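Local coordinates for uncharacterized protein (Bordetella bronchiseptica, PDB 4XG0), which is of uncharacterised individual function but belongs to the DUF1537 family of kinases, and so probably phosphorylates an acid sugar in a catabolic pathway, at residues 25-30 with 48-53; 36-41 with 73-78. One frame throughout, in Å; residues are numbered along the deposited sequence.

Contact 1. Residues 25-30 with 48-53; sequences GPYIGI and AGWATQ
Ile28 and Tyr27 both pack against the indole of Trp50, with no hydrogen bond between the two segments. The CH-pi contact comes from Ile28: its terminal methyl CD1 sits over one face of the six-membered ring, 3.8 Å from the centroid and 13° off the normal. CD1 is displaced toward the rim and comes nearest to Trp50 CZ2, at 3.7 Å. The aromatic pair is looser. The Tyr27 ring lies nearly parallel to the indole, planes at 18°, yet is slid so far along that the centroids are 5.8 Å apart and the rings barely overlap; Tyr27 CD2 meets Trp50 CH2 at 3.7 Å. With CG of Trp50 anti to its carbonyl carbon (chi1 -63°), the indole reaches the side chains of Tyr27 and Ile28. Within 48-53, Thr52 OG1 donates to Trp50 O at 2.9 Å from well above the carbonyl plane, while Trp50 NE1 donates to the carbonyl O of Ala247. Gly49, with positive phi, is the C-prime residue of the Schellman motif ending helix 35-47, which leads into strand 52-54. Strand 73-77 runs between 28-32 and 52-54, and its Val73 touches both Ile28 and Trp50.

Contact 2. Residues 36-41 with 73-78; sequences TGSGDT and VLAVTT
Ser38 reaches from helix 36-41 to the backbone of strand 73-77, bringing its hydroxyl up to the Val76 carbonyl. In one of its two modelled conformers OG stands anti to the backbone N (chi1 -165°), a rotation that turns the oxygen toward the strand and leaves it 3.3 Å from Val76 O; the hydrogen bond it donates there is weak and, given the second conformer, doubtful. Beside that carbonyl the packing is light: Ala75 CB lies 3.8 Å from Ser38 OG, and Thr77 CB is 4.2 Å from Ser38 CB. The CB atoms of Ala75 and Thr77 point at the helix and that of Val76 away from it, so Val76 takes part through its carbonyl; its side chain touches Ala59 of helix 59-64. Thr41 (chi1 60°) folds OG1 back to the preceding turn, 3.1 Å from Gly37 O and 3.0 Å from Ser38 O. The axes of helix and strand pass 7.6 Å apart at 164°, nearly antiparallel, with the CA atoms of Ser38 and Thr77 5.8 Å apart. Helix 35-47 is the connection of a beta-alpha-beta crossover from strand 28-32 to strand 52-54, packed over the intervening strand 73-77 of the parallel sheet.

Contacts 1 and 2 have centres 11 Å apart and share one edge of the eight-stranded parallel sheet, in the order 52-54, 73-77, 28-32. Their segments alternate along the chain: strand 28-32 leads into helix 35-47 and then strand 52-54, and strand 73-77 inserts between the two strands. Probable backbone hydrogen bonds join the contacts directly, from Gln53 N to Val73 O at 2.9 Å and from Ala75 N to Gln53 O at 2.9 Å. Side chains also meet: Trp50 CB packs on Val73 CG2 at 3.6 Å, and Ile30 CG2 on Thr41 OG1 at 3.5 Å. Both belong to the sugar-binding N-terminal domain of a probable acid-sugar kinase.

Contact 1. Residues 25-30 with 48-53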
loop_
_atom_site.group_PDB
_atom_site.type_symbol
_atom_site.label_atom_id
_atom_site.label_comp_id
_atom_site.label_asym_id
_atom_site.label_seq_id
_atom_site.Cartn_x
_atom_site.Cartn_y
_atom_site.Cartn_z
ATOM N N GLY A 25 -4.374 -0.623 18.805
ATOM C CA GLY A 25 -5.809 -0.834 18.742
ATOM C C GLY A 25 -6.302 -0.760 17.304
ATOM O O GLY A 25 -5.533 -0.431 16.395
ATOM N N PRO A 26 -7.577 -1.085 17.084
ATOM C CA PRO A 26 -8.089 -1.200 15.709
ATOM C C PRO A 26 -7.985 0.108 14.936
ATOM O O PRO A 26 -8.435 1.165 15.395
ATOM C CB PRO A 26 -9.553 -1.583 15.944
ATOM C CG PRO A 26 -9.491 -2.371 17.136
ATOM C CD PRO A 26 -8.548 -1.629 18.037
ATOM N N TYR A 27 -7.367 0.026 13.775
ATOM C CA TYR A 27 -7.171 1.185 12.919
ATOM C C TYR A 27 -8.046 1.130 11.666
ATOM O O TYR A 27 -8.581 2.155 11.235
ATOM C CB TYR A 27 -5.700 1.258 12.541
ATOM C CG TYR A 27 -5.346 2.397 11.611
ATOM C CD1 TYR A 27 -5.518 3.723 12.018
ATOM C CD2 TYR A 27 -4.822 2.158 10.372
ATOM C CE1 TYR A 27 -5.166 4.762 11.203
ATOM C CE2 TYR A 27 -4.490 3.206 9.513
ATOM C CZ TYR A 27 -4.666 4.509 9.953
ATOM O OH TYR A 27 -4.313 5.539 9.116
ATOM N N ILE A 28 -8.187 -0.060 11.082
ATOM C CA ILE A 28 -8.947 -0.241 9.839
ATOM C C ILE A 28 -10.061 -1.206 10.082
ATOM O O ILE A 28 -9.873 -2.231 10.711
ATOM C CB ILE A 28 -8.060 -0.824 8.745
ATOM C CG1 ILE A 28 -7.005 0.187 8.314
ATOM C CG2 ILE A 28 -8.906 -1.274 7.557
ATOM C CD1 ILE A 28 -5.748 -0.445 7.774
ATOM N N GLY A 29 -11.252 -0.864 9.623
ATOM C CA GLY A 29 -12.371 -1.781 9.640
ATOM C C GLY A 29 -12.742 -2.174 8.214
ATOM O O GLY A 29 -12.810 -1.319 7.335
ATOM N N ILE A 30 -12.975 -3.464 7.994
ATOM C CA ILE A 30 -13.436 -4.002 6.718
ATOM C C ILE A 30 -14.853 -4.589 6.897
ATOM O O ILE A 30 -15.055 -5.537 7.646
ATOM C CB ILE A 30 -12.523 -5.130 6.202
ATOM C CG1 ILE A 30 -11.114 -4.630 5.937
ATOM C CG2 ILE A 30 -13.120 -5.708 4.912
ATOM C CD1 ILE A 30 -10.147 -5.801 5.829
ATOM N N ALA A 48 0.138 -7.604 3.751
ATOM C CA ALA A 48 0.827 -6.305 3.814
ATOM C C ALA A 48 1.364 -5.936 5.218
ATOM O O ALA A 48 1.821 -4.809 5.484
ATOM C CB ALA A 48 -0.080 -5.253 3.269
ATOM N N GLY A 49 1.289 -6.915 6.114
ATOM C CA GLY A 49 1.834 -6.795 7.438
ATOM C C GLY A 49 0.910 -6.470 8.587
ATOM O O GLY A 49 1.351 -6.436 9.730
ATOM N N TRP A 50 -0.352 -6.209 8.287
ATOM C CA TRP A 50 -1.323 -5.861 9.322
ATOM C C TRP A 50 -1.760 -7.068 10.156
ATOM O O TRP A 50 -2.149 -8.096 9.614
ATOM C CB TRP A 50 -2.553 -5.248 8.690
ATOM C CG TRP A 50 -2.342 -3.950 7.964
ATOM C CD1 TRP A 50 -2.223 -3.773 6.591
ATOM C CD2 TRP A 50 -2.261 -2.641 8.540
ATOM N NE1 TRP A 50 -2.060 -2.439 6.326
ATOM C CE2 TRP A 50 -2.107 -1.723 7.480
ATOM C CE3 TRP A 50 -2.339 -2.148 9.848
ATOM C CZ2 TRP A 50 -2.002 -0.325 7.702
ATOM C CZ3 TRP A 50 -2.229 -0.756 10.064
ATOM C CH2 TRP A 50 -2.091 0.134 8.977
ATOM N N ALA A 51 -1.745 -6.923 11.476
ATOM C CA ALA A 51 -2.352 -7.908 12.357
ATOM C C ALA A 51 -3.861 -7.811 12.186
ATOM O O ALA A 51 -4.464 -6.762 12.456
ATOM C CB ALA A 51 -1.964 -7.648 13.803
ATOM N N THR A 52 -4.459 -8.903 11.715
ATOM C CA THR A 52 -5.828 -8.868 11.178
ATOM C C THR A 52 -6.696 -9.918 11.858
ATOM O O THR A 52 -6.294 -11.073 11.994
ATOM C CB THR A 52 -5.814 -9.137 9.678
ATOM O OG1 THR A 52 -5.038 -8.136 9.019
ATOM C CG2 THR A 52 -7.221 -9.136 9.109
ATOM N N GLN A 53 -7.863 -9.507 12.333
ATOM C CA GLN A 53 -8.805 -10.419 12.942
ATOM C C GLN A 53 -10.035 -10.540 12.068
ATOM O O GLN A 53 -10.438 -9.561 11.462
ATOM C CB GLN A 53 -9.231 -9.891 14.302
ATOM C CG GLN A 53 -8.155 -9.776 15.299
ATOM C CD GLN A 53 -8.132 -10.926 16.288
ATOM O OE1 GLN A 53 -9.071 -11.725 16.365
ATOM N NE2 GLN A 53 -7.057 -11.003 17.067
#

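Contact 2. Residues 36-41 with 73-78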
loop_
_atom_site.group_PDB
_atom_site.type_symbol
_atom_site.label_atom_id
_atom_site.label_comp_id
_atom_site.label_asym_id
_atom_site.label_seq_id
_atom_site.Cartn_x
_atom_site.Cartn_y
_atom_site.Cartn_z
ATOM N N THR A 36 -17.075 -15.188 1.968
ATOM C CA THR A 36 -15.974 -15.401 1.053
ATOM C C THR A 36 -15.197 -14.093 0.887
ATOM O O THR A 36 -13.972 -14.068 0.943
ATOM C CB THR A 36 -16.470 -15.916 -0.314
ATOM O OG1 THR A 36 -16.942 -17.262 -0.173
ATOM C CG2 THR A 36 -15.375 -15.894 -1.333
ATOM N N GLY A 37 -15.927 -13.000 0.687
ATOM C CA GLY A 37 -15.313 -11.704 0.469
ATOM C C GLY A 37 -14.582 -11.180 1.695
ATOM O O GLY A 37 -13.504 -10.590 1.584
ATOM N N SER A 38 -15.167 -11.380 2.866
ATOM C CA SER A 38 -14.510 -10.957 4.082
ATOM C C SER A 38 -13.136 -11.627 4.218
ATOM O O SER A 38 -12.144 -10.951 4.487
ATOM C CB SER A 38 -15.378 -11.289 5.283
ATOM O OG SER A 38 -14.935 -10.593 6.429
ATOM N N GLY A 39 -13.084 -12.941 4.019
ATOM C CA GLY A 39 -11.842 -13.690 4.205
ATOM C C GLY A 39 -10.817 -13.321 3.154
ATOM O O GLY A 39 -9.620 -13.207 3.410
ATOM N N ASP A 40 -11.270 -13.137 1.922
ATOM C CA ASP A 40 -10.318 -12.838 0.880
ATOM C C ASP A 40 -9.671 -11.478 1.114
ATOM O O ASP A 40 -8.445 -11.340 1.000
ATOM C CB ASP A 40 -10.969 -12.894 -0.502
ATOM C CG ASP A 40 -9.966 -12.665 -1.611
ATOM O OD1 ASP A 40 -9.752 -11.484 -1.989
ATOM O OD2 ASP A 40 -9.360 -13.657 -2.079
ATOM N N THR A 41 -10.482 -10.480 1.472
ATOM C CA THR A 41 -9.972 -9.116 1.663
ATOM C C THR A 41 -9.066 -9.078 2.888
ATOM O O THR A 41 -7.958 -8.544 2.853
ATOM C CB THR A 41 -11.095 -8.064 1.823
ATOM O OG1 THR A 41 -11.902 -8.378 2.960
ATOM C CG2 THR A 41 -11.939 -8.043 0.566
ATOM N N VAL A 73 -6.445 -4.484 12.173
ATOM C CA VAL A 73 -7.531 -4.586 11.161
ATOM C C VAL A 73 -8.568 -5.578 11.643
ATOM O O VAL A 73 -8.231 -6.673 12.083
ATOM C CB VAL A 73 -6.985 -5.094 9.800
ATOM C CG1 VAL A 73 -8.077 -5.264 8.743
ATOM C CG2 VAL A 73 -5.895 -4.202 9.301
ATOM N N LEU A 74 -9.844 -5.179 11.583
ATOM C CA LEU A 74 -10.941 -6.076 11.943
ATOM C C LEU A 74 -11.868 -6.224 10.751
ATOM O O LEU A 74 -12.383 -5.230 10.269
ATOM C CB LEU A 74 -11.726 -5.549 13.147
ATOM C CG LEU A 74 -12.972 -6.347 13.586
ATOM C CD1 LEU A 74 -12.782 -7.867 13.672
ATOM C CD2 LEU A 74 -13.487 -5.829 14.932
ATOM N N ALA A 75 -12.050 -7.465 10.294
ATOM C CA ALA A 75 -12.905 -7.798 9.153
ATOM C C ALA A 75 -14.137 -8.587 9.566
ATOM O O ALA A 75 -14.076 -9.540 10.358
ATOM C CB ALA A 75 -12.121 -8.572 8.105
ATOM N N VAL A 76 -15.291 -8.178 9.032
ATOM C CA VAL A 76 -16.550 -8.772 9.418
ATOM C C VAL A 76 -17.410 -9.016 8.183
ATOM O O VAL A 76 -17.208 -8.386 7.162
ATOM C CB VAL A 76 -17.318 -7.838 10.366
ATOM C CG1 VAL A 76 -16.414 -7.423 11.495
ATOM C CG2 VAL A 76 -17.803 -6.612 9.617
ATOM N N THR A 77 -18.345 -9.951 8.291
ATOM C CA THR A 77 -19.315 -10.152 7.233
ATOM C C THR A 77 -20.711 -9.823 7.746
ATOM O O THR A 77 -21.093 -10.177 8.878
ATOM C CB THR A 77 -19.336 -11.581 6.681
ATOM O OG1 THR A 77 -20.468 -11.714 5.811
ATOM C CG2 THR A 77 -19.446 -12.592 7.799
ATOM N N THR A 78 -21.480 -9.135 6.926
ATOM C CA THR A 78 -22.848 -8.798 7.319
ATOM C C THR A 78 -23.839 -9.856 6.839
ATOM O O THR A 78 -25.031 -9.737 7.085
ATOM C CB THR A 78 -23.266 -7.443 6.733
ATOM O OG1 THR A 78 -22.907 -7.414 5.356
ATOM C CG2 THR A 78 -22.576 -6.291 7.441
#